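Local coordinates for Acarbose/maltose binding protein GacH (PDB 3K01) that binds acarbose and an acarbose homolog, and probably maltose, as the solute receptor of an ABC transporter in Streptomyces glaucescens, at residues F67-G79 with A93-A105. Sequence-based numbering, arbitrary orientation.
Sequences FGEANAKFKNAAG and AWVADFASIGYLA
Asn71 and Asp97 each hold CG anti to the backbone N (chi1 -174° in both), which swings amide and carboxylate toward each other across the gap between two nearly parallel helices. Asn71 ND2 gives Asp97 OD2 an almost straight hydrogen bond of 3.0 Å, arriving on the anti side of that oxygen. The other oxygen goes to Lys75, whose chain, extended beyond CG, passes CE by the edge of the Phe98 ring before NZ forms a salt bridge with Asp97 OD1 at 2.8 Å, from the syn side. Gripped at both oxygens, the carboxylate has little freedom to turn. The same Asn71 amide nitrogen lies over one face of the Trp94 indole, while Asn71 CB makes a CH-pi contact with its six-membered ring. Deeper in, Phe74 places CD2 3.5 Å above the centre of the Phe98 ring, the two planes inclined at 48°. Past the helix end, where Gly102 completes a Schellman motif, Tyr103 turns back so that Ala78 CB sits over its ring centre, 3.5 Å from the centroid. Tyr103 OH holds a water at 2.6 Å that also bonds weakly to Lys75 O. Helix 67-79, the beta-alpha-beta crossover from strand 58-64 to strand 87-91, lies beside helix 92-100 over the latter strand: Phe74 rests on its Met88, Phe98 on its Thr90, and Trp94 meets Trp298 of strand 293-302 edge-to-face.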
ATOM      1  N   PHE A  67      -0.964  12.880  -7.591  1.00 14.94           N
ATOM      2  CA  PHE A  67      -1.322  12.201  -6.344  1.00 15.20           C
ATOM      3  C   PHE A  67      -0.828  12.977  -5.122  1.00 14.95           C
ATOM      4  O   PHE A  67      -1.504  13.009  -4.096  1.00 15.23           O
ATOM      5  CB  PHE A  67      -0.871  10.725  -6.309  1.00 16.05           C
ATOM      6  CG  PHE A  67       0.603  10.546  -6.106  1.00 17.72           C
ATOM      7  CD1 PHE A  67       1.476  10.546  -7.195  1.00 19.17           C
ATOM      8  CD2 PHE A  67       1.123  10.403  -4.826  1.00 18.17           C
ATOM      9  CE1 PHE A  67       2.861  10.396  -7.011  1.00 20.74           C
ATOM     10  CE2 PHE A  67       2.502  10.250  -4.632  1.00 21.30           C
ATOM     11  CZ  PHE A  67       3.368  10.248  -5.727  1.00 19.70           C
ATOM     12  N   GLY A  68       0.351  13.586  -5.229  1.00 14.64           N
ATOM     13  CA  GLY A  68       0.961  14.292  -4.100  1.00 14.23           C
ATOM     14  C   GLY A  68       0.321  15.633  -3.794  1.00 14.12           C
ATOM     15  O   GLY A  68       0.672  16.288  -2.808  1.00 13.65           O
ATOM     16  N   GLU A  69      -0.624  16.057  -4.636  1.00 14.09           N
ATOM     17  CA  GLU A  69      -1.362  17.309  -4.428  1.00 14.25           C
ATOM     18  C   GLU A  69      -2.829  17.084  -4.060  1.00 13.30           C
ATOM     19  O   GLU A  69      -3.522  18.009  -3.615  1.00 12.95           O
ATOM     20  CB  GLU A  69      -1.315  18.174  -5.683  1.00 15.54           C
ATOM     21  CG  GLU A  69       0.082  18.693  -5.951  1.00 18.38           C
ATOM     22  CD  GLU A  69       0.192  19.457  -7.244  1.00 23.36           C
ATOM     23  OE1 GLU A  69      -0.849  19.911  -7.771  1.00 26.58           O
ATOM     24  OE2 GLU A  69       1.337  19.616  -7.728  1.00 25.35           O
ATOM     25  N   ALA A  70      -3.294  15.853  -4.247  1.00 12.03           N
ATOM     26  CA  ALA A  70      -4.744  15.568  -4.246  1.00 11.07           C
ATOM     27  C   ALA A  70      -5.376  15.681  -2.858  1.00 11.03           C
ATOM     28  O   ALA A  70      -6.516  16.166  -2.728  1.00 11.60           O
ATOM     29  CB  ALA A  70      -5.005  14.195  -4.868  1.00 12.24           C
ATOM     30  N   ASN A  71      -4.669  15.247  -1.817  1.00 10.31           N
ATOM     31  CA  ASN A  71      -5.231  15.302  -0.465  1.00 10.45           C
ATOM     32  C   ASN A  71      -5.559  16.732  -0.057  1.00 10.85           C
ATOM     33  O   ASN A  71      -6.683  17.035   0.360  1.00 10.28           O
ATOM     34  CB  ASN A  71      -4.290  14.600   0.528  1.00 10.63           C
ATOM     35  CG  ASN A  71      -4.870  14.492   1.933  1.00  9.67           C
ATOM     36  OD1 ASN A  71      -5.043  15.493   2.610  1.00 12.86           O
ATOM     37  ND2 ASN A  71      -5.135  13.278   2.391  1.00 10.42           N
ATOM     38  N   ALA A  72      -4.590  17.628  -0.212  1.00 10.72           N
ATOM     39  CA  ALA A  72      -4.796  19.025   0.124  1.00 11.41           C
ATOM     40  C   ALA A  72      -5.820  19.698  -0.798  1.00 10.84           C
ATOM     41  O   ALA A  72      -6.641  20.481  -0.339  1.00 12.17           O
ATOM     42  CB  ALA A  72      -3.470  19.780   0.101  1.00 12.16           C
ATOM     43  N   LYS A  73      -5.786  19.382  -2.085  1.00 10.66           N
ATOM     44  CA  LYS A  73      -6.722  20.004  -3.018  1.00 11.28           C
ATOM     45  C   LYS A  73      -8.163  19.648  -2.637  1.00 10.75           C
ATOM     46  O   LYS A  73      -9.053  20.495  -2.644  1.00 10.69           O
ATOM     47  CB  LYS A  73      -6.408  19.555  -4.442  1.00 12.04           C
ATOM     48  CG  LYS A  73      -7.128  20.337  -5.533  1.00 12.69           C
ATOM     49  CD  LYS A  73      -6.933  19.697  -6.902  1.00 13.96           C
ATOM     50  CE  LYS A  73      -7.649  20.452  -8.038  1.00 16.28           C
ATOM     51  NZ  LYS A  73      -7.143  21.829  -8.226  1.00 20.88           N
ATOM     52  N   PHE A  74      -8.379  18.386  -2.262  1.00  9.90           N
ATOM     53  CA  PHE A  74      -9.726  17.931  -1.924  1.00  9.70           C
ATOM     54  C   PHE A  74     -10.176  18.569  -0.621  1.00  9.85           C
ATOM     55  O   PHE A  74     -11.300  19.090  -0.523  1.00  9.96           O
ATOM     56  CB  PHE A  74      -9.811  16.401  -1.838  1.00  9.39           C
ATOM     57  CG  PHE A  74     -11.161  15.906  -1.409  1.00  7.71           C
ATOM     58  CD1 PHE A  74     -12.222  15.953  -2.304  1.00  9.63           C
ATOM     59  CD2 PHE A  74     -11.378  15.433  -0.119  1.00  9.99           C
ATOM     60  CE1 PHE A  74     -13.486  15.489  -1.933  1.00  9.83           C
ATOM     61  CE2 PHE A  74     -12.641  14.978   0.270  1.00  9.21           C
ATOM     62  CZ  PHE A  74     -13.694  15.020  -0.648  1.00 10.81           C
ATOM     63  N   LYS A  75      -9.293  18.583   0.376  1.00  9.51           N
ATOM     64  CA  LYS A  75      -9.668  19.197   1.643  1.00 10.08           C
ATOM     65  C   LYS A  75      -9.975  20.677   1.491  1.00 10.64           C
ATOM     66  O   LYS A  75     -10.890  21.186   2.130  1.00 10.83           O
ATOM     67  CB  LYS A  75      -8.572  18.980   2.684  1.00 10.36           C
ATOM     68  CG  LYS A  75      -8.502  17.558   3.188  1.00 11.45           C
ATOM     69  CD  LYS A  75      -7.450  17.452   4.299  1.00 12.77           C
ATOM     70  CE  LYS A  75      -7.408  16.043   4.850  1.00 12.58           C
ATOM     71  NZ  LYS A  75      -6.406  15.917   5.949  1.00 16.17           N
ATOM     72  N   ASN A  76      -9.195  21.369   0.680  1.00 11.18           N
ATOM     73  CA  ASN A  76      -9.419  22.798   0.479  1.00 11.61           C
ATOM     74  C   ASN A  76     -10.737  23.096  -0.229  1.00 11.36           C
ATOM     75  O   ASN A  76     -11.440  24.034   0.138  1.00 11.44           O
ATOM     76  CB  ASN A  76      -8.253  23.427  -0.285  1.00 12.03           C
ATOM     77  CG  ASN A  76      -6.980  23.456   0.546  1.00 14.40           C
ATOM     78  OD1 ASN A  76      -7.022  23.357   1.778  1.00 17.99           O
ATOM     79  ND2 ASN A  76      -5.843  23.555  -0.128  1.00 16.83           N
ATOM     80  N   ALA A  77     -11.063  22.298  -1.238  1.00 10.48           N
ATOM     81  CA  ALA A  77     -12.317  22.504  -1.973  1.00 10.45           C
ATOM     82  C   ALA A  77     -13.503  22.203  -1.074  1.00 10.66           C
ATOM     83  O   ALA A  77     -14.440  22.994  -0.981  1.00 11.30           O
ATOM     84  CB  ALA A  77     -12.364  21.630  -3.216  1.00 10.39           C
ATOM     85  N   ALA A  78     -13.460  21.064  -0.376  1.00  9.98           N
ATOM     86  CA  ALA A  78     -14.552  20.721   0.539  1.00 10.37           C
ATOM     87  C   ALA A  78     -14.693  21.743   1.669  1.00 11.29           C
ATOM     88  O   ALA A  78     -15.793  22.169   2.028  1.00 11.20           O
ATOM     89  CB  ALA A  78     -14.351  19.317   1.099  1.00 10.19           C
ATOM     90  N   GLY A  79     -13.563  22.150   2.234  1.00 10.84           N
ATOM     91  CA  GLY A  79     -13.592  23.124   3.327  1.00 12.56           C
ATOM     92  C   GLY A  79     -14.088  24.507   2.916  1.00 13.05           C
ATOM     93  O   GLY A  79     -14.539  25.285   3.768  1.00 14.01           O
ATOM     94  N   ALA A  93      -5.476   5.141   3.323  1.00  8.04           N
ATOM     95  CA  ALA A  93      -5.441   5.911   4.583  1.00  8.83           C
ATOM     96  C   ALA A  93      -6.294   7.174   4.490  1.00  8.44           C
ATOM     97  O   ALA A  93      -6.714   7.734   5.511  1.00  9.15           O
ATOM     98  CB  ALA A  93      -4.006   6.296   4.957  1.00  9.78           C
ATOM     99  N   TRP A  94      -6.554   7.648   3.274  1.00  7.77           N
ATOM    100  CA  TRP A  94      -7.292   8.901   3.109  1.00  7.89           C
ATOM    101  C   TRP A  94      -8.778   8.712   3.406  1.00  8.60           C
ATOM    102  O   TRP A  94      -9.461   9.709   3.650  1.00  8.12           O
ATOM    103  CB  TRP A  94      -7.144   9.491   1.715  1.00  8.07           C
ATOM    104  CG  TRP A  94      -5.770   9.918   1.319  1.00  7.98           C
ATOM    105  CD1 TRP A  94      -4.609   9.785   2.035  1.00  9.58           C
ATOM    106  CD2 TRP A  94      -5.420  10.467   0.050  1.00  8.93           C
ATOM    107  NE1 TRP A  94      -3.557  10.255   1.274  1.00 10.31           N
ATOM    108  CE2 TRP A  94      -4.030  10.685   0.058  1.00  9.76           C
ATOM    109  CE3 TRP A  94      -6.155  10.809  -1.096  1.00  9.35           C
ATOM    110  CZ2 TRP A  94      -3.349  11.206  -1.055  1.00 11.10           C
ATOM    111  CZ3 TRP A  94      -5.480  11.342  -2.197  1.00  8.92           C
ATOM    112  CH2 TRP A  94      -4.091  11.538  -2.153  1.00  9.94           C
ATOM    113  N   VAL A  95      -9.298   7.486   3.362  1.00  7.74           N
ATOM    114  CA  VAL A  95     -10.710   7.289   3.677  1.00  7.97           C
ATOM    115  C   VAL A  95     -11.002   7.793   5.083  1.00  7.80           C
ATOM    116  O   VAL A  95     -11.896   8.632   5.251  1.00  8.27           O
ATOM    117  CB  VAL A  95     -11.125   5.827   3.511  1.00  7.89           C
ATOM    118  CG1 VAL A  95     -12.604   5.650   3.904  1.00  9.66           C
ATOM    119  CG2 VAL A  95     -10.911   5.389   2.075  1.00  8.90           C
ATOM    120  N   ALA A  96     -10.271   7.315   6.079  1.00  7.94           N
ATOM    121  CA  ALA A  96     -10.500   7.770   7.448  1.00  7.72           C
ATOM    122  C   ALA A  96     -10.106   9.232   7.618  1.00  9.24           C
ATOM    123  O   ALA A  96     -10.766   9.960   8.365  1.00  8.82           O
ATOM    124  CB  ALA A  96      -9.756   6.914   8.420  1.00  8.36           C
ATOM    125  N   ASP A  97      -9.065   9.678   6.921  1.00  8.25           N
ATOM    126  CA  ASP A  97      -8.627  11.076   6.965  1.00  9.13           C
ATOM    127  C   ASP A  97      -9.826  11.954   6.554  1.00  8.85           C
ATOM    128  O   ASP A  97     -10.299  12.809   7.326  1.00  9.45           O
ATOM    129  CB  ASP A  97      -7.415  11.241   6.025  1.00  9.22           C
ATOM    130  CG  ASP A  97      -6.769  12.604   6.085  1.00 11.63           C
ATOM    131  OD1 ASP A  97      -7.136  13.418   6.960  1.00 13.44           O
ATOM    132  OD2 ASP A  97      -5.883  12.813   5.231  1.00 12.11           O
ATOM    133  N   PHE A  98     -10.354  11.748   5.358  1.00  8.00           N
ATOM    134  CA  PHE A  98     -11.444  12.606   4.854  1.00  7.86           C
ATOM    135  C   PHE A  98     -12.734  12.366   5.630  1.00  7.97           C
ATOM    136  O   PHE A  98     -13.475  13.317   5.884  1.00  8.30           O
ATOM    137  CB  PHE A  98     -11.700  12.304   3.382  1.00  7.69           C
ATOM    138  CG  PHE A  98     -10.559  12.640   2.437  1.00  7.54           C
ATOM    139  CD1 PHE A  98      -9.581  13.592   2.722  1.00  8.88           C
ATOM    140  CD2 PHE A  98     -10.529  12.013   1.216  1.00  8.11           C
ATOM    141  CE1 PHE A  98      -8.557  13.852   1.786  1.00  9.22           C
ATOM    142  CE2 PHE A  98      -9.522  12.267   0.281  1.00  8.04           C
ATOM    143  CZ  PHE A  98      -8.535  13.188   0.576  1.00  8.49           C
ATOM    144  N   ALA A  99     -13.043  11.126   5.996  1.00  7.85           N
ATOM    145  CA  ALA A  99     -14.314  10.871   6.695  1.00  8.22           C
ATOM    146  C   ALA A  99     -14.297  11.502   8.082  1.00  9.11           C
ATOM    147  O   ALA A  99     -15.350  11.982   8.560  1.00  9.26           O
ATOM    148  CB  ALA A  99     -14.603   9.390   6.781  1.00  9.01           C
ATOM    149  N   SER A 100     -13.139  11.490   8.739  1.00  8.49           N
ATOM    150  CA  SER A 100     -13.020  12.015  10.084  1.00  8.44           C
ATOM    151  C   SER A 100     -13.287  13.497  10.166  1.00  8.61           C
ATOM    152  O   SER A 100     -13.533  13.998  11.277  1.00  9.08           O
ATOM    153  CB  SER A 100     -11.635  11.733  10.673  1.00  8.98           C
ATOM    154  OG  SER A 100     -10.663  12.559  10.054  1.00  8.70           O
ATOM    155  N   ILE A 101     -13.195  14.200   9.037  1.00  8.03           N
ATOM    156  CA  ILE A 101     -13.488  15.649   8.988  1.00  8.98           C
ATOM    157  C   ILE A 101     -14.746  15.969   8.183  1.00  9.08           C
ATOM    158  O   ILE A 101     -14.983  17.107   7.794  1.00  9.25           O
ATOM    159  CB  ILE A 101     -12.277  16.487   8.552  1.00  9.18           C
ATOM    160  CG1 ILE A 101     -11.768  16.043   7.178  1.00  8.95           C
ATOM    161  CG2 ILE A 101     -11.165  16.366   9.603  1.00  9.89           C
ATOM    162  CD1 ILE A 101     -10.595  16.884   6.676  1.00 11.01           C
ATOM    163  N   GLY A 102     -15.579  14.947   8.005  1.00  8.46           N
ATOM    164  CA  GLY A 102     -16.943  15.171   7.533  1.00  9.13           C
ATOM    165  C   GLY A 102     -17.072  15.315   6.027  1.00  9.05           C
ATOM    166  O   GLY A 102     -18.115  15.762   5.519  1.00 10.23           O
ATOM    167  N   TYR A 103     -16.045  14.967   5.252  1.00  7.87           N
ATOM    168  CA  TYR A 103     -16.090  15.242   3.812  1.00  8.88           C
ATOM    169  C   TYR A 103     -16.556  14.096   2.902  1.00  8.96           C
ATOM    170  O   TYR A 103     -16.664  14.308   1.684  1.00  8.69           O
ATOM    171  CB  TYR A 103     -14.722  15.715   3.328  1.00  9.22           C
ATOM    172  CG  TYR A 103     -14.246  17.035   3.872  1.00  9.68           C
ATOM    173  CD1 TYR A 103     -15.134  18.011   4.325  1.00 10.56           C
ATOM    174  CD2 TYR A 103     -12.890  17.322   3.877  1.00 10.49           C
ATOM    175  CE1 TYR A 103     -14.623  19.245   4.827  1.00 11.14           C
ATOM    176  CE2 TYR A 103     -12.395  18.524   4.351  1.00 11.95           C
ATOM    177  CZ  TYR A 103     -13.262  19.469   4.812  1.00 10.73           C
ATOM    178  OH  TYR A 103     -12.782  20.678   5.299  1.00 14.28           O
ATOM    179  N   LEU A 104     -16.830  12.926   3.479  1.00  8.11           N
ATOM    180  CA  LEU A 104     -17.282  11.781   2.682  1.00  7.51           C
ATOM    181  C   LEU A 104     -18.708  11.385   2.973  1.00  8.25           C
ATOM    182  O   LEU A 104     -19.115  11.325   4.138  1.00  8.71           O
ATOM    183  CB  LEU A 104     -16.331  10.576   2.831  1.00  7.65           C
ATOM    184  CG  LEU A 104     -14.858  10.819   2.476  1.00  8.72           C
ATOM    185  CD1 LEU A 104     -14.094   9.497   2.546  1.00  8.59           C
ATOM    186  CD2 LEU A 104     -14.709  11.471   1.110  1.00  9.50           C
ATOM    187  N   ALA A 105     -19.445  11.085   1.911  1.00  8.02           N
ATOM    188  CA  ALA A 105     -20.813  10.576   2.069  1.00  8.47           C
ATOM    189  C   ALA A 105     -20.795   9.136   2.551  1.00  8.13           C
ATOM    190  O   ALA A 105     -20.042   8.314   2.032  1.00  8.64           O
ATOM    191  CB  ALA A 105     -21.531  10.634   0.720  1.00  9.43           C
TER
HETATM  192  O   HOH W   1     -10.196  21.211   5.392  1.00 22.37           O